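Local coordinates for protein uridylate-specific endoribonuclease nsp11 (Prrsv 16244b, PDB 5EYI) that acts as a uridylate-specific endoribonuclease that probably degrades viral polyuridines, helping the virus escape host sensors of double-stranded RNA, at residues 66-80 with 104-116. The protein carries 1 engineered substitution. Sequence-based numbering, arbitrary orientation.
Sequences CIGAGYMVGPSVFLG and VFSTGRIEVDCRE
Leu79, just after strand 76-78, lies across helix 109-112. Its CB lies near Thr107 O, and CG passes that oxygen and Arg109 CG, the two side chains crossing at about a right angle. There the branches part: CD1 presses on Val112 CG2 at 3.4 Å, tight for two carbons, and also meets Gly108 O, while CD2 ends 4.1 Å from Cys114 SG. Val77, in strand 76-78, meets the same helix: its CG1, anti to the backbone N (chi1 179°), lies 3.5 Å from Val112 CG1 and also touches Glu111 CB.

Two backbone bonds join the segments between the side-chain clusters. Gly70 N donates to Ser106 O at 2.9 Å; Gly80 N donates to Thr107 O at 3.0 Å. The backbones approach to 3.9 Å between Gly70 CA and Gly108 CA, with glycine on both sides. Arg109 NE binds Thr107 OG1 in the guanidinium plane, and NH1 donates to Glu116 O, tying the helix start to the chain beyond its end. NH1 also forms a salt bridge with Glu122, and Asp182 O is bonded by both Thr107 OG1 and Arg109 NH2.

At the other end, the Phe105 ring receives Cys66 CB over one face, a CH-pi contact 4.0 Å from the ring centroid, with SG lying obliquely 3.4 Å from CZ. Ala69 CB packs on Phe105 CB, and Phe207 meets the ring with planes at about 80°.

The contact thus joins the N-terminal domain to the opening part of the NendoU domain: the end of strand 64-67 and the loop 68-70 meet residues 105-108, Val77 of the hairpin and the following Leu79 lie on helix 109-112, while strand 85-93 flanks Cys66 and strand 198-205 flanks Ser106.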
ATOM      1  N   CYS A  66     -10.008  12.613  21.514  1.00 23.50           N
ATOM      2  CA  CYS A  66      -9.969  12.781  20.060  1.00 22.97           C
ATOM      3  C   CYS A  66      -9.114  13.990  19.710  1.00 22.72           C
ATOM      4  O   CYS A  66      -9.595  15.126  19.665  1.00 23.10           O
ATOM      5  CB  CYS A  66     -11.380  12.878  19.507  1.00 22.64           C
ATOM      6  SG  CYS A  66     -12.343  11.402  19.902  1.00 23.24           S
ATOM      7  N   ILE A  67      -7.837  13.717  19.463  1.00 22.65           N
ATOM      8  CA  ILE A  67      -6.799  14.742  19.356  1.00 22.90           C
ATOM      9  C   ILE A  67      -6.670  15.268  17.934  1.00 21.84           C
ATOM     10  O   ILE A  67      -6.483  14.499  16.999  1.00 22.17           O
ATOM     11  CB  ILE A  67      -5.430  14.191  19.818  1.00 23.66           C
ATOM     12  CG1 ILE A  67      -5.516  13.694  21.274  1.00 25.29           C
ATOM     13  CG2 ILE A  67      -4.353  15.268  19.704  1.00 24.12           C
ATOM     14  CD1 ILE A  67      -4.378  12.783  21.709  1.00 25.61           C
ATOM     15  N   GLY A  68      -6.747  16.586  17.779  1.00 21.08           N
ATOM     16  CA  GLY A  68      -6.608  17.227  16.468  1.00 20.80           C
ATOM     17  C   GLY A  68      -7.767  17.047  15.498  1.00 20.58           C
ATOM     18  O   GLY A  68      -7.622  17.317  14.306  1.00 20.58           O
ATOM     19  N   ALA A  69      -8.922  16.612  16.000  1.00 19.61           N
ATOM     20  CA  ALA A  69     -10.053  16.320  15.153  1.00 19.39           C
ATOM     21  C   ALA A  69     -10.837  17.596  14.905  1.00 19.35           C
ATOM     22  O   ALA A  69     -10.935  18.458  15.773  1.00 19.00           O
ATOM     23  CB  ALA A  69     -10.947  15.286  15.808  1.00 19.15           C
ATOM     24  N   GLY A  70     -11.417  17.709  13.718  1.00 19.08           N
ATOM     25  CA  GLY A  70     -12.419  18.740  13.478  1.00 19.03           C
ATOM     26  C   GLY A  70     -13.580  18.491  14.418  1.00 19.04           C
ATOM     27  O   GLY A  70     -13.784  17.370  14.884  1.00 18.16           O
ATOM     28  N   TYR A  71     -14.317  19.541  14.741  1.00 20.05           N
ATOM     29  CA  TYR A  71     -15.396  19.423  15.715  1.00 20.92           C
ATOM     30  C   TYR A  71     -16.416  20.501  15.508  1.00 21.22           C
ATOM     31  O   TYR A  71     -16.174  21.470  14.794  1.00 21.10           O
ATOM     32  CB  TYR A  71     -14.846  19.464  17.151  1.00 21.57           C
ATOM     33  CG  TYR A  71     -14.205  20.780  17.559  1.00 22.53           C
ATOM     34  CD1 TYR A  71     -14.927  21.736  18.272  1.00 22.97           C
ATOM     35  CD2 TYR A  71     -12.881  21.066  17.242  1.00 23.70           C
ATOM     36  CE1 TYR A  71     -14.355  22.945  18.646  1.00 23.60           C
ATOM     37  CE2 TYR A  71     -12.294  22.276  17.611  1.00 24.27           C
ATOM     38  CZ  TYR A  71     -13.039  23.207  18.323  1.00 24.43           C
ATOM     39  OH  TYR A  71     -12.477  24.399  18.698  1.00 25.30           O
ATOM     40  N   MET A  72     -17.557  20.318  16.154  1.00 22.17           N
ATOM     41  CA  MET A  72     -18.654  21.268  16.095  1.00 23.07           C
ATOM     42  C   MET A  72     -19.069  21.738  17.481  1.00 23.66           C
ATOM     43  O   MET A  72     -19.010  20.981  18.459  1.00 23.30           O
ATOM     44  CB  MET A  72     -19.851  20.647  15.369  1.00 23.39           C
ATOM     45  CG  MET A  72     -19.524  20.264  13.935  1.00 24.13           C
ATOM     46  SD  MET A  72     -20.940  19.783  12.926  1.00 25.26           S
ATOM     47  CE  MET A  72     -21.909  21.290  12.877  1.00 24.12           C
ATOM     48  N   VAL A  73     -19.455  23.009  17.556  1.00 24.93           N
ATOM     49  CA  VAL A  73     -20.148  23.558  18.708  1.00 25.54           C
ATOM     50  C   VAL A  73     -21.380  24.209  18.119  1.00 26.96           C
ATOM     51  O   VAL A  73     -21.281  25.203  17.397  1.00 28.73           O
ATOM     52  CB  VAL A  73     -19.305  24.596  19.473  1.00 26.26           C
ATOM     53  CG1 VAL A  73     -20.086  25.136  20.675  1.00 26.88           C
ATOM     54  CG2 VAL A  73     -17.976  23.990  19.903  1.00 25.58           C
ATOM     55  N   GLY A  74     -22.542  23.625  18.389  1.00 28.01           N
ATOM     56  CA  GLY A  74     -23.765  24.047  17.731  1.00 27.99           C
ATOM     57  C   GLY A  74     -23.622  23.780  16.242  1.00 28.76           C
ATOM     58  O   GLY A  74     -23.030  22.765  15.848  1.00 27.71           O
ATOM     59  N   PRO A  75     -24.116  24.701  15.400  1.00 29.22           N
ATOM     60  CA  PRO A  75     -24.022  24.489  13.961  1.00 29.54           C
ATOM     61  C   PRO A  75     -22.660  24.850  13.339  1.00 29.43           C
ATOM     62  O   PRO A  75     -22.477  24.637  12.141  1.00 30.15           O
ATOM     63  CB  PRO A  75     -25.132  25.391  13.415  1.00 29.38           C
ATOM     64  CG  PRO A  75     -25.179  26.524  14.374  1.00 29.56           C
ATOM     65  CD  PRO A  75     -24.781  25.978  15.721  1.00 29.47           C
ATOM     66  N   SER A  76     -21.715  25.370  14.128  1.00 29.75           N
ATOM     67  CA  SER A  76     -20.411  25.781  13.606  1.00 28.74           C
ATOM     68  C   SER A  76     -19.398  24.647  13.671  1.00 27.49           C
ATOM     69  O   SER A  76     -19.331  23.912  14.664  1.00 24.87           O
ATOM     70  CB  SER A  76     -19.874  26.976  14.386  1.00 30.13           C
ATOM     71  OG  SER A  76     -20.794  28.052  14.328  1.00 32.16           O
ATOM     72  N   VAL A  77     -18.615  24.536  12.600  1.00 25.97           N
ATOM     73  CA  VAL A  77     -17.541  23.570  12.480  1.00 25.00           C
ATOM     74  C   VAL A  77     -16.230  24.297  12.739  1.00 24.33           C
ATOM     75  O   VAL A  77     -16.009  25.397  12.218  1.00 24.04           O
ATOM     76  CB  VAL A  77     -17.501  22.964  11.061  1.00 25.10           C
ATOM     77  CG1 VAL A  77     -16.362  21.966  10.924  1.00 24.96           C
ATOM     78  CG2 VAL A  77     -18.828  22.301  10.720  1.00 25.64           C
ATOM     79  N   PHE A  78     -15.357  23.672  13.520  1.00 23.17           N
ATOM     80  CA  PHE A  78     -14.036  24.215  13.803  1.00 22.59           C
ATOM     81  C   PHE A  78     -12.965  23.218  13.402  1.00 22.19           C
ATOM     82  O   PHE A  78     -13.157  21.995  13.495  1.00 20.84           O
ATOM     83  CB  PHE A  78     -13.917  24.571  15.285  1.00 23.51           C
ATOM     84  CG  PHE A  78     -14.921  25.592  15.726  1.00 24.73           C
ATOM     85  CD1 PHE A  78     -16.181  25.202  16.163  1.00 24.75           C
ATOM     86  CD2 PHE A  78     -14.628  26.951  15.647  1.00 25.93           C
ATOM     87  CE1 PHE A  78     -17.125  26.147  16.545  1.00 26.41           C
ATOM     88  CE2 PHE A  78     -15.570  27.907  16.024  1.00 26.71           C
ATOM     89  CZ  PHE A  78     -16.822  27.504  16.476  1.00 26.49           C
ATOM     90  N   LEU A  79     -11.843  23.763  12.946  1.00 22.03           N
ATOM     91  CA  LEU A  79     -10.649  22.982  12.651  1.00 22.71           C
ATOM     92  C   LEU A  79     -10.059  22.389  13.923  1.00 22.13           C
ATOM     93  O   LEU A  79     -10.077  23.022  14.973  1.00 21.96           O
ATOM     94  CB  LEU A  79      -9.587  23.856  11.967  1.00 23.74           C
ATOM     95  CG  LEU A  79      -9.573  23.981  10.435  1.00 25.11           C
ATOM     96  CD1 LEU A  79     -10.904  23.676   9.769  1.00 25.07           C
ATOM     97  CD2 LEU A  79      -9.061  25.341  10.001  1.00 24.96           C
ATOM     98  N   GLY A  80      -9.534  21.176  13.810  1.00 21.25           N
ATOM     99  CA  GLY A  80      -8.739  20.591  14.861  1.00 21.59           C
ATOM    100  C   GLY A  80      -7.379  21.273  14.923  1.00 22.05           C
ATOM    101  O   GLY A  80      -6.871  21.779  13.910  1.00 20.82           O
ATOM    102  N   VAL A 104      -6.731   7.783  13.578  1.00 24.72           N
ATOM    103  CA  VAL A 104      -6.436   9.164  13.206  1.00 24.88           C
ATOM    104  C   VAL A 104      -7.762   9.861  12.896  1.00 22.13           C
ATOM    105  O   VAL A 104      -8.789   9.204  12.669  1.00 20.06           O
ATOM    106  CB  VAL A 104      -5.395   9.298  12.054  1.00 26.81           C
ATOM    107  CG1 VAL A 104      -4.129   8.528  12.397  1.00 28.49           C
ATOM    108  CG2 VAL A 104      -5.922   8.823  10.716  1.00 27.59           C
ATOM    109  N   PHE A 105      -7.728  11.191  12.898  1.00 20.54           N
ATOM    110  CA  PHE A 105      -8.938  11.993  12.752  1.00 19.82           C
ATOM    111  C   PHE A 105      -8.849  12.957  11.586  1.00 19.00           C
ATOM    112  O   PHE A 105      -7.799  13.529  11.321  1.00 19.64           O
ATOM    113  CB  PHE A 105      -9.224  12.743  14.057  1.00 19.83           C
ATOM    114  CG  PHE A 105      -9.729  11.853  15.156  1.00 20.05           C
ATOM    115  CD1 PHE A 105     -11.060  11.471  15.189  1.00 20.00           C
ATOM    116  CD2 PHE A 105      -8.874  11.378  16.140  1.00 20.08           C
ATOM    117  CE1 PHE A 105     -11.532  10.633  16.185  1.00 20.62           C
ATOM    118  CE2 PHE A 105      -9.339  10.539  17.137  1.00 20.04           C
ATOM    119  CZ  PHE A 105     -10.668  10.169  17.165  1.00 20.36           C
ATOM    120  N   SER A 106      -9.959  13.131  10.887  1.00 18.41           N
ATOM    121  CA  SER A 106     -10.107  14.220   9.930  1.00 17.97           C
ATOM    122  C   SER A 106     -10.115  15.537  10.693  1.00 17.81           C
ATOM    123  O   SER A 106     -10.584  15.605  11.830  1.00 17.93           O
ATOM    124  CB  SER A 106     -11.406  14.080   9.143  1.00 17.88           C
ATOM    125  OG  SER A 106     -11.350  12.963   8.284  1.00 18.40           O
ATOM    126  N   THR A 107      -9.630  16.587  10.046  1.00 17.68           N
ATOM    127  CA  THR A 107      -9.337  17.857  10.720  1.00 17.67           C
ATOM    128  C   THR A 107     -10.431  18.908  10.633  1.00 17.76           C
ATOM    129  O   THR A 107     -10.278  19.992  11.197  1.00 18.66           O
ATOM    130  CB  THR A 107      -8.056  18.459  10.141  1.00 17.50           C
ATOM    131  OG1 THR A 107      -8.204  18.593   8.721  1.00 17.29           O
ATOM    132  CG2 THR A 107      -6.880  17.563  10.452  1.00 17.65           C
ATOM    133  N   GLY A 108     -11.517  18.612   9.920  1.00 17.92           N
ATOM    134  CA  GLY A 108     -12.593  19.578   9.697  1.00 17.31           C
ATOM    135  C   GLY A 108     -12.389  20.488   8.503  1.00 17.30           C
ATOM    136  O   GLY A 108     -13.272  21.302   8.185  1.00 16.39           O
ATOM    137  N   ARG A 109     -11.257  20.350   7.814  1.00 17.34           N
ATOM    138  CA  ARG A 109     -10.940  21.250   6.696  1.00 18.04           C
ATOM    139  C   ARG A 109     -11.878  21.077   5.509  1.00 19.05           C
ATOM    140  O   ARG A 109     -12.262  22.068   4.860  1.00 18.55           O
ATOM    141  CB  ARG A 109      -9.495  21.072   6.246  1.00 17.94           C
ATOM    142  CG  ARG A 109      -8.539  21.856   7.114  1.00 17.99           C
ATOM    143  CD  ARG A 109      -7.115  21.675   6.668  1.00 17.67           C
ATOM    144  NE  ARG A 109      -6.581  20.377   7.042  1.00 17.58           N
ATOM    145  CZ  ARG A 109      -5.310  20.017   6.884  1.00 17.54           C
ATOM    146  NH1 ARG A 109      -4.430  20.883   6.373  1.00 17.32           N
ATOM    147  NH2 ARG A 109      -4.916  18.802   7.254  1.00 16.92           N
ATOM    148  N   ILE A 110     -12.235  19.830   5.221  1.00 19.51           N
ATOM    149  CA  ILE A 110     -13.218  19.557   4.171  1.00 21.13           C
ATOM    150  C   ILE A 110     -14.564  20.249   4.480  1.00 21.50           C
ATOM    151  O   ILE A 110     -15.121  20.919   3.622  1.00 20.54           O
ATOM    152  CB  ILE A 110     -13.382  18.037   3.926  1.00 21.54           C
ATOM    153  CG1 ILE A 110     -12.142  17.498   3.204  1.00 21.85           C
ATOM    154  CG2 ILE A 110     -14.619  17.732   3.090  1.00 22.01           C
ATOM    155  CD1 ILE A 110     -11.948  16.005   3.357  1.00 22.56           C
ATOM    156  N   GLU A 111     -15.047  20.133   5.715  1.00 22.73           N
ATOM    157  CA  GLU A 111     -16.379  20.640   6.056  1.00 23.30           C
ATOM    158  C   GLU A 111     -16.441  22.164   5.984  1.00 24.62           C
ATOM    159  O   GLU A 111     -17.440  22.700   5.519  1.00 25.42           O
ATOM    160  CB  GLU A 111     -16.861  20.137   7.419  1.00 23.31           C
ATOM    161  CG  GLU A 111     -17.309  18.673   7.432  1.00 23.37           C
ATOM    162  CD  GLU A 111     -16.151  17.680   7.442  1.00 24.14           C
ATOM    163  OE1 GLU A 111     -14.970  18.104   7.498  1.00 22.94           O
ATOM    164  OE2 GLU A 111     -16.427  16.464   7.385  1.00 24.42           O
ATOM    165  N   VAL A 112     -15.386  22.856   6.413  1.00 26.24           N
ATOM    166  CA  VAL A 112     -15.350  24.330   6.300  1.00 27.52           C
ATOM    167  C   VAL A 112     -14.747  24.837   4.997  1.00 28.29           C
ATOM    168  O   VAL A 112     -14.769  26.034   4.764  1.00 29.81           O
ATOM    169  CB  VAL A 112     -14.654  25.021   7.499  1.00 27.63           C
ATOM    170  CG1 VAL A 112     -15.258  24.540   8.799  1.00 28.07           C
ATOM    171  CG2 VAL A 112     -13.152  24.811   7.505  1.00 27.90           C
ATOM    172  N   ASP A 113     -14.226  23.934   4.163  1.00 29.18           N
ATOM    173  CA  ASP A 113     -13.551  24.263   2.904  1.00 29.88           C
ATOM    174  C   ASP A 113     -12.280  25.095   3.097  1.00 30.11           C
ATOM    175  O   ASP A 113     -11.964  25.970   2.286  1.00 31.04           O
ATOM    176  CB  ASP A 113     -14.513  24.947   1.910  1.00 30.39           C
ATOM    177  CG  ASP A 113     -14.051  24.823   0.463  1.00 30.46           C
ATOM    178  OD1 ASP A 113     -13.403  23.821   0.104  1.00 30.22           O
ATOM    179  OD2 ASP A 113     -14.339  25.739  -0.321  1.00 30.08           O
ATOM    180  N   CYS A 114     -11.547  24.812   4.169  1.00 29.58           N
ATOM    181  CA  CYS A 114     -10.236  25.405   4.362  1.00 29.96           C
ATOM    182  C   CYS A 114      -9.198  24.494   3.728  1.00 28.87           C
ATOM    183  O   CYS A 114      -9.043  23.350   4.151  1.00 28.90           O
ATOM    184  CB  CYS A 114      -9.921  25.579   5.837  1.00 31.34           C
ATOM    185  SG  CYS A 114      -8.283  26.295   6.101  1.00 35.56           S
ATOM    186  N   ARG A 115      -8.481  25.003   2.728  1.00 26.82           N
ATOM    187  CA  ARG A 115      -7.493  24.204   1.995  1.00 26.27           C
ATOM    188  C   ARG A 115      -6.053  24.609   2.294  1.00 25.82           C
ATOM    189  O   ARG A 115      -5.164  24.407   1.473  1.00 25.93           O
ATOM    190  CB  ARG A 115      -7.795  24.284   0.509  1.00 25.88           C
ATOM    191  CG  ARG A 115      -9.260  23.997   0.245  1.00 25.84           C
ATOM    192  CD  ARG A 115      -9.530  23.668  -1.191  1.00 24.89           C
ATOM    193  NE  ARG A 115     -10.940  23.374  -1.388  1.00 23.50           N
ATOM    194  CZ  ARG A 115     -11.451  22.827  -2.484  1.00 23.43           C
ATOM    195  NH1 ARG A 115     -10.671  22.484  -3.514  1.00 23.72           N
ATOM    196  NH2 ARG A 115     -12.760  22.614  -2.552  1.00 23.59           N
ATOM    197  N   GLU A 116      -5.831  25.131   3.498  1.00 25.99           N
ATOM    198  CA  GLU A 116      -4.521  25.555   3.952  1.00 26.68           C
ATOM    199  C   GLU A 116      -3.886  24.459   4.791  1.00 24.15           C
ATOM    200  O   GLU A 116      -4.577  23.648   5.410  1.00 23.52           O
ATOM    201  CB  GLU A 116      -4.641  26.827   4.805  1.00 29.84           C
ATOM    202  CG  GLU A 116      -5.403  27.978   4.155  1.00 33.60           C
ATOM    203  CD  GLU A 116      -4.776  28.455   2.852  1.00 37.43           C
ATOM    204  OE1 GLU A 116      -3.530  28.563   2.773  1.00 41.01           O
ATOM    205  OE2 GLU A 116      -5.534  28.728   1.893  1.00 43.80           O
TER